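Local coordinates for nicotinamide riboside transporter PnuC (Neisseria mucosa ATCC 25996, PDB 4QTN), which probably carries nicotinamide riboside, a vitamin B3 precursor of NAD, across the bacterial inner membrane, working as a homotrimer, at residues W185-V188 and N189-I193; N220-Y223 and G224-W228; S167-A170 and Q171-I175; V45-V48 and T49-C53. All coordinates share one frame; numbering follows the deposited sequence.

All four contacts are single-helix turns of the transmembrane bundle, and along the chain they come in the order interaction 4 (helix 41-59), interaction 3 (helix 158-175), interaction 1 (helix 181-198) and interaction 2 (helix 208-234). Interaction 1 is in the middle of the last three: its centre is about 13 Å from that of interaction 3 and about 14 Å from that of interaction 2, and it touches both, through Trp-185 on Ala-170 and Ile-186 on Ser-221. Interaction 4 stands apart, about 19 Å centre to centre from interaction 3 across the middle of the chain. Each contributes at least one residue to the nicotinamide riboside pocket, so four separate helices converge on one substrate.

Interaction 1. Residues W185-V188 and N189-I193; sequences WIVV and NILTI. With NNR (Nicotinamide riboside), chain I.
Val-188 and Asn-189 point the same way from neighbouring positions on the helix, with Val-188 CG2 3.3 Å from Asn-189 ND2. The same methyl branch sits in the plane of the Trp-185 ring, at its edge. Asn-189 reads the carboxamide of nicotinamide riboside with both ends of its own amide: OD1 accepts from ligand N7 at 3.0 Å, while ND2 donates to ligand O7 at 3.2 Å. Two bonds at once would hold both amides against rotation. With CG turned beside its backbone N (chi1 -67°), Asn-189 keeps its head level with the ligand, which lies over one face of Trp-185, ligand C3 standing 3.4 Å above the indole plane, over the middle of the ring. One turn on, Val-188 O is gripped twice, by Thr-192 N at 3.1 Å and by Thr-192 OG1 at 2.8 Å, the hydroxyl being folded back onto the helix. Trp-185 NE1 is held by Gln-181. Around this turn, helix 158-175 packs on Val-188 through Val-166 and Ser-167, helix 208-234 brings Tyr-214 and Tyr-217 to Asn-189, and Met-25 of a second subunit covers Val-187.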
loop_
_atom_site.group_PDB
_atom_site.type_symbol
_atom_site.label_atom_id
_atom_site.label_comp_id
_atom_site.label_asym_id
_atom_site.label_seq_id
_atom_site.Cartn_x
_atom_site.Cartn_y
_atom_site.Cartn_z
ATOM N N TRP C 185 -9.256 10.270 -5.551
ATOM C CA TRP C 185 -9.497 8.817 -5.761
ATOM C C TRP C 185 -8.661 7.909 -4.849
ATOM O O TRP C 185 -9.162 6.894 -4.379
ATOM C CB TRP C 185 -9.257 8.402 -7.206
ATOM C CG TRP C 185 -10.187 8.980 -8.185
ATOM C CD1 TRP C 185 -9.854 9.593 -9.360
ATOM C CD2 TRP C 185 -11.613 9.012 -8.102
ATOM N NE1 TRP C 185 -10.990 10.009 -10.012
ATOM C CE2 TRP C 185 -12.083 9.660 -9.262
ATOM C CE3 TRP C 185 -12.541 8.571 -7.158
ATOM C CZ2 TRP C 185 -13.438 9.854 -9.509
ATOM C CZ3 TRP C 185 -13.893 8.774 -7.409
ATOM C CH2 TRP C 185 -14.322 9.405 -8.570
ATOM N N ILE C 186 -7.386 8.248 -4.619
ATOM C CA ILE C 186 -6.567 7.416 -3.719
ATOM C C ILE C 186 -7.132 7.390 -2.290
ATOM O O ILE C 186 -7.150 6.351 -1.640
ATOM C CB ILE C 186 -5.050 7.760 -3.762
ATOM C CG1 ILE C 186 -4.424 7.143 -4.999
ATOM C CG2 ILE C 186 -4.327 7.145 -2.571
ATOM C CD1 ILE C 186 -3.438 8.025 -5.697
ATOM N N VAL C 187 -7.668 8.508 -1.842
ATOM C CA VAL C 187 -8.335 8.551 -0.554
ATOM C C VAL C 187 -9.708 7.835 -0.554
ATOM O O VAL C 187 -10.009 7.102 0.377
ATOM C CB VAL C 187 -8.447 9.987 -0.048
ATOM C CG1 VAL C 187 -8.531 10.031 1.469
ATOM C CG2 VAL C 187 -7.235 10.759 -0.512
ATOM N N VAL C 188 -10.520 8.002 -1.602
ATOM C CA VAL C 188 -11.791 7.250 -1.643
ATOM C C VAL C 188 -11.584 5.763 -1.748
ATOM O O VAL C 188 -12.434 5.005 -1.330
ATOM C CB VAL C 188 -12.808 7.708 -2.730
ATOM C CG1 VAL C 188 -12.547 9.133 -3.173
ATOM C CG2 VAL C 188 -12.830 6.735 -3.903
ATOM N N ASN C 189 -10.451 5.331 -2.281
ATOM C CA ASN C 189 -10.218 3.880 -2.397
ATOM C C ASN C 189 -9.707 3.208 -1.101
ATOM O O ASN C 189 -10.230 2.172 -0.694
ATOM C CB ASN C 189 -9.375 3.518 -3.645
ATOM C CG ASN C 189 -10.126 3.790 -4.966
ATOM O OD1 ASN C 189 -9.506 3.933 -6.034
ATOM N ND2 ASN C 189 -11.464 3.900 -4.886
ATOM N N ILE C 190 -8.752 3.836 -0.420
ATOM C CA ILE C 190 -8.372 3.381 0.914
ATOM C C ILE C 190 -9.554 3.440 1.893
ATOM O O ILE C 190 -9.611 2.677 2.834
ATOM C CB ILE C 190 -7.221 4.196 1.484
ATOM C CG1 ILE C 190 -5.951 3.962 0.674
ATOM C CG2 ILE C 190 -6.996 3.845 2.941
ATOM C CD1 ILE C 190 -4.785 4.841 1.094
ATOM N N LEU C 191 -10.505 4.330 1.655
ATOM C CA LEU C 191 -11.674 4.411 2.543
ATOM C C LEU C 191 -12.705 3.320 2.298
ATOM O O LEU C 191 -13.065 2.598 3.218
ATOM C CB LEU C 191 -12.301 5.800 2.521
ATOM C CG LEU C 191 -11.377 6.819 3.187
ATOM C CD1 LEU C 191 -12.036 8.177 3.307
ATOM C CD2 LEU C 191 -10.910 6.306 4.546
ATOM N N THR C 192 -13.139 3.168 1.047
ATOM C CA THR C 192 -14.102 2.114 0.691
ATOM C C THR C 192 -13.606 0.664 0.956
ATOM O O THR C 192 -14.424 -0.233 1.186
ATOM C CB THR C 192 -14.562 2.227 -0.763
ATOM O OG1 THR C 192 -14.882 3.581 -1.046
ATOM C CG2 THR C 192 -15.788 1.385 -0.993
ATOM N N ILE C 193 -12.286 0.436 0.916
ATOM C CA ILE C 193 -11.754 -0.870 1.303
ATOM C C ILE C 193 -12.107 -1.146 2.761
ATOM O O ILE C 193 -12.603 -2.227 3.083
ATOM C CB ILE C 193 -10.229 -0.992 1.075
ATOM C CG1 ILE C 193 -9.918 -1.170 -0.401
ATOM C CG2 ILE C 193 -9.680 -2.200 1.802
ATOM C CD1 ILE C 193 -8.455 -0.993 -0.726
HETATM O O2R NNR I . -16.534 6.989 -13.474
HETATM C C2R NNR I . -16.189 6.251 -12.176
HETATM C C3R NNR I . -17.449 5.600 -11.594
HETATM O O3R NNR I . -18.539 6.316 -11.970
HETATM C C4R NNR I . -17.287 5.697 -10.091
HETATM C C5R NNR I . -16.644 4.390 -9.467
HETATM O O5R NNR I . -16.180 4.699 -8.110
HETATM O O4R NNR I . -16.517 6.729 -9.892
HETATM C C1R NNR I . -15.744 7.060 -11.262
HETATM N N1 NNR I . -14.289 6.919 -11.061
HETATM C C2 NNR I . -13.775 6.240 -9.946
HETATM C C6 NNR I . -13.417 7.453 -11.982
HETATM C C5 NNR I . -12.021 7.303 -11.796
HETATM C C4 NNR I . -11.526 6.650 -10.688
HETATM C C3 NNR I . -12.379 6.106 -9.776
HETATM C C7 NNR I . -11.794 5.356 -8.591
HETATM O O7 NNR I . -12.416 5.235 -7.578
HETATM N N7 NNR I . -10.483 4.774 -8.699
#

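Interaction 2. Residues N220-Y223 and G224-W228; sequences NSVY and GYINW
Tyr-223 and Asn-227, one turn apart, carry the side-chain part of this contact. Asn-227 CB lies over one face of the tyrosine ring, offset toward its rim and 4.1 Å from Tyr-223 CE2. Although the two side chains cross at a slant, the ring and amide planes are only 14° apart. Both leave the helix with CG anti to the backbone N (chi1 -169° for Tyr-223), which sends them out along the same flank. Next to them, Val-222 CG1 meets Ile-226 CD1 at 3.8 Å, an apolar pair on a more exposed side. The backbone holds the spacing: Asn-227 N donates to Tyr-223 O at 2.7 Å, and Ile-226 N to Val-222 O at 3.1 Å. Gly-224, buried, donates its N to Asn-220 O. Further out, Tyr-223 OH is hydrogen-bonded to Glu-19 and Asn-227 ND2 to the carbonyl of Gly-58, so the two polar ends tie helix 208-234 to helices 17-34 and 41-59. On another side, Tyr-225 packs on Val-21 of a second subunit. The whole is ordinary i to i+4 packing on a membrane-spanning helix that also lines the substrate site, where Ser-221 touches nicotinamide riboside.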
loop_
_atom_site.group_PDB
_atom_site.type_symbol
_atom_site.label_atom_id
_atom_site.label_comp_id
_atom_site.label_asym_id
_atom_site.label_seq_id
_atom_site.Cartn_x
_atom_site.Cartn_y
_atom_site.Cartn_z
ATOM N N ASN C 220 -4.870 0.867 -9.488
ATOM C CA ASN C 220 -5.152 1.627 -10.696
ATOM C C ASN C 220 -5.197 3.134 -10.456
ATOM O O ASN C 220 -4.773 3.913 -11.305
ATOM C CB ASN C 220 -6.455 1.131 -11.321
ATOM C CG ASN C 220 -7.032 2.102 -12.342
ATOM O OD1 ASN C 220 -6.592 2.138 -13.510
ATOM N ND2 ASN C 220 -8.054 2.894 -11.913
ATOM N N SER C 221 -5.709 3.546 -9.300
ATOM C CA SER C 221 -5.781 4.968 -8.996
ATOM C C SER C 221 -4.386 5.586 -8.807
ATOM O O SER C 221 -4.218 6.787 -9.005
ATOM C CB SER C 221 -6.707 5.251 -7.796
ATOM O OG SER C 221 -6.066 4.977 -6.564
ATOM N N VAL C 222 -3.377 4.762 -8.479
ATOM C CA VAL C 222 -1.999 5.252 -8.542
ATOM C C VAL C 222 -1.541 5.323 -9.978
ATOM O O VAL C 222 -0.937 6.312 -10.385
ATOM C CB VAL C 222 -1.000 4.437 -7.702
ATOM C CG1 VAL C 222 0.409 4.640 -8.235
ATOM C CG2 VAL C 222 -1.048 4.875 -6.257
ATOM N N TYR C 223 -1.869 4.305 -10.771
ATOM C CA TYR C 223 -1.622 4.392 -12.223
ATOM C C TYR C 223 -2.251 5.641 -12.851
ATOM O O TYR C 223 -1.593 6.357 -13.603
ATOM C CB TYR C 223 -2.133 3.171 -12.956
ATOM C CG TYR C 223 -1.657 3.134 -14.370
ATOM C CD1 TYR C 223 -0.289 3.021 -14.647
ATOM C CD2 TYR C 223 -2.553 3.261 -15.448
ATOM C CE1 TYR C 223 0.186 3.001 -15.938
ATOM C CE2 TYR C 223 -2.085 3.237 -16.767
ATOM C CZ TYR C 223 -0.704 3.101 -16.995
ATOM O OH TYR C 223 -0.193 3.074 -18.258
ATOM N N GLY C 224 -3.537 5.870 -12.554
ATOM C CA GLY C 224 -4.272 7.053 -13.031
ATOM C C GLY C 224 -3.517 8.350 -12.805
ATOM O O GLY C 224 -3.235 9.097 -13.746
ATOM N N TYR C 225 -3.146 8.598 -11.566
ATOM C CA TYR C 225 -2.347 9.759 -11.253
ATOM C C TYR C 225 -1.103 9.848 -12.147
ATOM O O TYR C 225 -0.896 10.865 -12.830
ATOM C CB TYR C 225 -1.968 9.760 -9.795
ATOM C CG TYR C 225 -1.728 11.120 -9.227
ATOM C CD1 TYR C 225 -0.995 12.048 -9.916
ATOM C CD2 TYR C 225 -2.182 11.455 -7.962
ATOM C CE1 TYR C 225 -0.724 13.293 -9.379
ATOM C CE2 TYR C 225 -1.900 12.698 -7.401
ATOM C CZ TYR C 225 -1.171 13.614 -8.122
ATOM O OH TYR C 225 -0.891 14.867 -7.604
ATOM N N ILE C 226 -0.315 8.775 -12.198
ATOM C CA ILE C 226 0.859 8.733 -13.110
ATOM C C ILE C 226 0.518 9.038 -14.591
ATOM O O ILE C 226 1.105 9.948 -15.186
ATOM C CB ILE C 226 1.625 7.415 -13.020
ATOM C CG1 ILE C 226 2.489 7.396 -11.784
ATOM C CG2 ILE C 226 2.529 7.260 -14.208
ATOM C CD1 ILE C 226 2.462 6.069 -11.066
ATOM N N ASN C 227 -0.445 8.301 -15.158
ATOM C CA ASN C 227 -0.786 8.417 -16.581
ATOM C C ASN C 227 -1.419 9.717 -16.942
ATOM O O ASN C 227 -1.105 10.294 -17.989
ATOM C CB ASN C 227 -1.724 7.310 -17.009
ATOM C CG ASN C 227 -1.786 7.159 -18.521
ATOM O OD1 ASN C 227 -0.788 6.781 -19.165
ATOM N ND2 ASN C 227 -2.956 7.447 -19.103
ATOM N N TRP C 228 -2.380 10.146 -16.125
ATOM C CA TRP C 228 -2.966 11.481 -16.265
ATOM C C TRP C 228 -1.943 12.619 -16.179
ATOM O O TRP C 228 -2.100 13.636 -16.847
ATOM C CB TRP C 228 -4.118 11.690 -15.285
ATOM C CG TRP C 228 -5.376 11.300 -15.869
ATOM C CD1 TRP C 228 -5.702 10.072 -16.334
ATOM C CD2 TRP C 228 -6.499 12.143 -16.128
ATOM N NE1 TRP C 228 -6.973 10.080 -16.864
ATOM C CE2 TRP C 228 -7.487 11.342 -16.748
ATOM C CE3 TRP C 228 -6.782 13.488 -15.878
ATOM C CZ2 TRP C 228 -8.734 11.846 -17.126
ATOM C CZ3 TRP C 228 -8.027 13.994 -16.267
ATOM C CH2 TRP C 228 -8.981 13.174 -16.882
#

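Interaction 3. Residues S167-A170 and Q171-I175; sequences SIVA and QVLMI. With NNR (Nicotinamide riboside), chain I.
Gln-171 carries the flat group here: its amide leaves the helix for the ribose of nicotinamide riboside, with CD 4.1 Å from ligand C1R, while its CB stays against Ser-167 O at 3.4 Å. The side chain starts out anti to the backbone N (chi1 -169°) and bends at its second torsion, which brings the amide up beside the sugar. The indole of Trp-185 also packs against this side chain. At the other flat group, the nicotinamide ring, Met-174 (a selenomethionine label in place of methionine) puts its SE beyond the rim, a little out of the ring plane and 3.9 Å from ligand C6. On the far side of the helix Val-169 and Leu-173 run side by side, Val-169 CG1 being 3.9 Å from Leu-173 CD1; Val-169 packs on Ser-138 and Leu-173 on Trp-131, both of helix 128-147. Backbone bonds join the turns, among them Leu-173 N to Val-169 O at 3.0 Å. Ser-167 OG is hydrogen-bonded to Tyr-95. Chemically, the segment divides into an oily back for helix packing and a ligand-facing side whose groups are uncharged: a polar amide beside the ribose and a thioether position, sulfur in the natural protein, beside the ring.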
loop_
_atom_site.group_PDB
_atom_site.type_symbol
_atom_site.label_atom_id
_atom_site.label_comp_id
_atom_site.label_asym_id
_atom_site.label_seq_id
_atom_site.Cartn_x
_atom_site.Cartn_y
_atom_site.Cartn_z
ATOM N N SER C 167 -15.822 11.384 -2.480
ATOM C CA SER C 167 -16.225 10.753 -3.748
ATOM C C SER C 167 -16.946 11.681 -4.738
ATOM O O SER C 167 -16.770 11.540 -5.953
ATOM C CB SER C 167 -17.049 9.495 -3.505
ATOM O OG SER C 167 -16.256 8.335 -3.704
ATOM N N ILE C 168 -17.766 12.613 -4.223
ATOM C CA ILE C 168 -18.467 13.581 -5.091
ATOM C C ILE C 168 -17.478 14.553 -5.704
ATOM O O ILE C 168 -17.433 14.692 -6.916
ATOM C CB ILE C 168 -19.585 14.356 -4.355
ATOM C CG1 ILE C 168 -20.540 13.387 -3.660
ATOM C CG2 ILE C 168 -20.356 15.251 -5.334
ATOM C CD1 ILE C 168 -21.298 13.999 -2.502
ATOM N N VAL C 169 -16.666 15.194 -4.856
ATOM C CA VAL C 169 -15.586 16.096 -5.304
ATOM C C VAL C 169 -14.674 15.458 -6.370
ATOM O O VAL C 169 -14.434 16.056 -7.443
ATOM C CB VAL C 169 -14.757 16.614 -4.103
ATOM C CG1 VAL C 169 -13.327 16.982 -4.512
ATOM C CG2 VAL C 169 -15.464 17.795 -3.468
ATOM N N ALA C 170 -14.178 14.250 -6.080
ATOM C CA ALA C 170 -13.432 13.456 -7.057
ATOM C C ALA C 170 -14.180 13.321 -8.389
ATOM O O ALA C 170 -13.615 13.591 -9.457
ATOM C CB ALA C 170 -13.121 12.091 -6.490
ATOM N N GLN C 171 -15.452 12.922 -8.324
ATOM C CA GLN C 171 -16.254 12.707 -9.538
ATOM C C GLN C 171 -16.372 13.984 -10.349
ATOM O O GLN C 171 -16.491 13.948 -11.586
ATOM C CB GLN C 171 -17.647 12.189 -9.182
ATOM C CG GLN C 171 -18.446 11.703 -10.377
ATOM C CD GLN C 171 -17.713 10.636 -11.175
ATOM O OE1 GLN C 171 -17.082 9.748 -10.617
ATOM N NE2 GLN C 171 -17.803 10.718 -12.483
ATOM N N VAL C 172 -16.323 15.116 -9.642
ATOM C CA VAL C 172 -16.545 16.420 -10.237
ATOM C C VAL C 172 -15.309 16.924 -10.980
ATOM O O VAL C 172 -15.409 17.343 -12.142
ATOM C CB VAL C 172 -17.057 17.437 -9.187
ATOM C CG1 VAL C 172 -16.540 18.847 -9.473
ATOM C CG2 VAL C 172 -18.582 17.399 -9.130
ATOM N N LEU C 173 -14.142 16.845 -10.333
ATOM C CA LEU C 173 -12.870 17.025 -11.040
ATOM C C LEU C 173 -12.723 16.098 -12.272
ATOM O O LEU C 173 -12.222 16.521 -13.331
ATOM C CB LEU C 173 -11.695 16.832 -10.096
ATOM C CG LEU C 173 -11.629 17.834 -8.940
ATOM C CD1 LEU C 173 -11.107 17.175 -7.678
ATOM C CD2 LEU C 173 -10.795 19.056 -9.284
HETATM N N MSE C 174 -13.181 14.849 -12.145
HETATM C CA MSE C 174 -13.031 13.863 -13.236
HETATM C C MSE C 174 -13.814 14.229 -14.486
HETATM O O MSE C 174 -13.247 14.272 -15.573
HETATM C CB MSE C 174 -13.347 12.463 -12.749
HETATM C CG MSE C 174 -13.054 11.418 -13.809
HETATM SE SE MSE C 174 -14.750 10.483 -14.097
HETATM C CE MSE C 174 -14.690 10.230 -16.048
ATOM N N ILE C 175 -15.106 14.520 -14.353
ATOM C CA ILE C 175 -15.872 14.987 -15.520
ATOM C C ILE C 175 -15.302 16.290 -16.077
ATOM O O ILE C 175 -15.233 16.469 -17.287
ATOM C CB ILE C 175 -17.389 15.146 -15.246
ATOM C CG1 ILE C 175 -17.648 15.976 -13.992
ATOM C CG2 ILE C 175 -18.062 13.789 -15.151
ATOM C CD1 ILE C 175 -19.091 16.382 -13.832
HETATM O O2R NNR I . -16.534 6.989 -13.474
HETATM C C2R NNR I . -16.189 6.251 -12.176
HETATM C C3R NNR I . -17.449 5.600 -11.594
HETATM O O3R NNR I . -18.539 6.316 -11.970
HETATM C C4R NNR I . -17.287 5.697 -10.091
HETATM C C5R NNR I . -16.644 4.390 -9.467
HETATM O O5R NNR I . -16.180 4.699 -8.110
HETATM O O4R NNR I . -16.517 6.729 -9.892
HETATM C C1R NNR I . -15.744 7.060 -11.262
HETATM N N1 NNR I . -14.289 6.919 -11.061
HETATM C C2 NNR I . -13.775 6.240 -9.946
HETATM C C6 NNR I . -13.417 7.453 -11.982
HETATM C C5 NNR I . -12.021 7.303 -11.796
HETATM C C4 NNR I . -11.526 6.650 -10.688
HETATM C C3 NNR I . -12.379 6.106 -9.776
HETATM C C7 NNR I . -11.794 5.356 -8.591
HETATM O O7 NNR I . -12.416 5.235 -7.578
HETATM N N7 NNR I . -10.483 4.774 -8.699
#

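Interaction 4. Residues V45-V48 and T49-C53; sequences VAAV and TGILC
Thr-49 folds back onto Val-45: its OG1 donates to Val-45 O at 2.8 Å, and its backbone N reaches the same oxygen at 3.0 Å. With chi1 at 65° OG1 lies between the backbone N and the carbonyl carbon, the crowded position, and from there it meets Val-45 O. Thr-49 N lies almost in line with the C=O bond, whereas OG1 stands above the carbonyl plane. Val-45 lies alongside, its CG1 4.1 Å from Thr-49 OG1. Beyond Thr-49 the helix breaks step. Gly-50 has phi 142°, a value open mainly to glycine, and neither its N nor that of Cys-53 bonds back to the preceding turn. Regular bonding resumes in between, with Ile-51 N to Ala-47 O at 2.7 Å and Leu-52 N to Val-48 O at 3.2 Å. Ile-51 CG1 turns beside its own N (chi1 -82°), bringing CD1 to 4.5 Å from Ala-47 CB. Val-48 and Leu-52 run side by side, CG1 of the valine 4.0 Å from CD1 of the leucine, and both face helix 17-34. Ser-71 OG makes weak hydrogen bonds with Ala-46 O and Thr-49 O, while Gly-50 O accepts from Tyr-217 OH, a residue of the substrate site. This is a transmembrane helix kinked at Thr-49/Gly-50, where the exact peptide geometry is doubtful; the irregular stretch runs on to Cys-53, which touches nicotinamide riboside.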
loop_
_atom_site.group_PDB
_atom_site.type_symbol
_atom_site.label_atom_id
_atom_site.label_comp_id
_atom_site.label_asym_id
_atom_site.label_seq_id
_atom_site.Cartn_x
_atom_site.Cartn_y
_atom_site.Cartn_z
ATOM N N VAL C 45 -20.215 -9.308 -11.840
ATOM C CA VAL C 45 -20.438 -8.409 -12.988
ATOM C C VAL C 45 -20.099 -6.971 -12.578
ATOM O O VAL C 45 -19.460 -6.239 -13.325
ATOM C CB VAL C 45 -21.898 -8.467 -13.518
ATOM C CG1 VAL C 45 -22.153 -7.339 -14.487
ATOM C CG2 VAL C 45 -22.158 -9.778 -14.208
ATOM N N ALA C 46 -20.507 -6.590 -11.369
ATOM C CA ALA C 46 -20.279 -5.240 -10.877
ATOM C C ALA C 46 -18.790 -4.925 -10.758
ATOM O O ALA C 46 -18.395 -3.778 -10.878
ATOM C CB ALA C 46 -20.994 -5.012 -9.547
ATOM N N ALA C 47 -17.965 -5.944 -10.549
ATOM C CA ALA C 47 -16.523 -5.731 -10.514
ATOM C C ALA C 47 -15.939 -5.641 -11.909
ATOM O O ALA C 47 -15.375 -4.624 -12.272
ATOM C CB ALA C 47 -15.842 -6.813 -9.717
ATOM N N VAL C 48 -16.125 -6.688 -12.706
ATOM C CA VAL C 48 -15.637 -6.702 -14.098
ATOM C C VAL C 48 -15.967 -5.420 -14.895
ATOM O O VAL C 48 -15.069 -4.795 -15.468
ATOM C CB VAL C 48 -16.112 -7.952 -14.864
ATOM C CG1 VAL C 48 -15.835 -7.812 -16.355
ATOM C CG2 VAL C 48 -15.417 -9.172 -14.316
ATOM N N THR C 49 -17.249 -5.049 -14.948
ATOM C CA THR C 49 -17.631 -3.697 -15.369
ATOM C C THR C 49 -17.413 -2.828 -14.170
ATOM O O THR C 49 -18.159 -2.905 -13.223
ATOM C CB THR C 49 -19.126 -3.597 -15.801
ATOM O OG1 THR C 49 -19.982 -3.841 -14.679
ATOM C CG2 THR C 49 -19.451 -4.596 -16.904
ATOM N N GLY C 50 -16.354 -2.050 -14.174
ATOM C CA GLY C 50 -16.015 -1.282 -13.006
ATOM C C GLY C 50 -14.546 -1.264 -12.853
ATOM O O GLY C 50 -13.950 -0.213 -12.663
ATOM N N ILE C 51 -13.939 -2.435 -12.970
ATOM C CA ILE C 51 -12.502 -2.510 -13.186
ATOM C C ILE C 51 -12.193 -1.935 -14.557
ATOM O O ILE C 51 -11.323 -1.081 -14.692
ATOM C CB ILE C 51 -11.963 -3.945 -13.048
ATOM C CG1 ILE C 51 -11.745 -4.275 -11.574
ATOM C CG2 ILE C 51 -10.647 -4.092 -13.781
ATOM C CD1 ILE C 51 -11.796 -5.755 -11.259
ATOM N N LEU C 52 -12.972 -2.340 -15.560
ATOM C CA LEU C 52 -12.894 -1.713 -16.865
ATOM C C LEU C 52 -13.214 -0.207 -16.830
ATOM O O LEU C 52 -12.520 0.582 -17.477
ATOM C CB LEU C 52 -13.748 -2.451 -17.903
ATOM C CG LEU C 52 -13.005 -3.646 -18.511
ATOM C CD1 LEU C 52 -13.550 -4.950 -17.963
ATOM C CD2 LEU C 52 -13.043 -3.638 -20.031
ATOM N N CYS C 53 -14.229 0.198 -16.050
ATOM C CA CYS C 53 -14.556 1.624 -15.970
ATOM C C CYS C 53 -13.330 2.433 -15.580
ATOM O O CYS C 53 -12.862 3.262 -16.353
ATOM C CB CYS C 53 -15.701 1.906 -15.015
ATOM S SG CYS C 53 -16.126 3.677 -14.911
#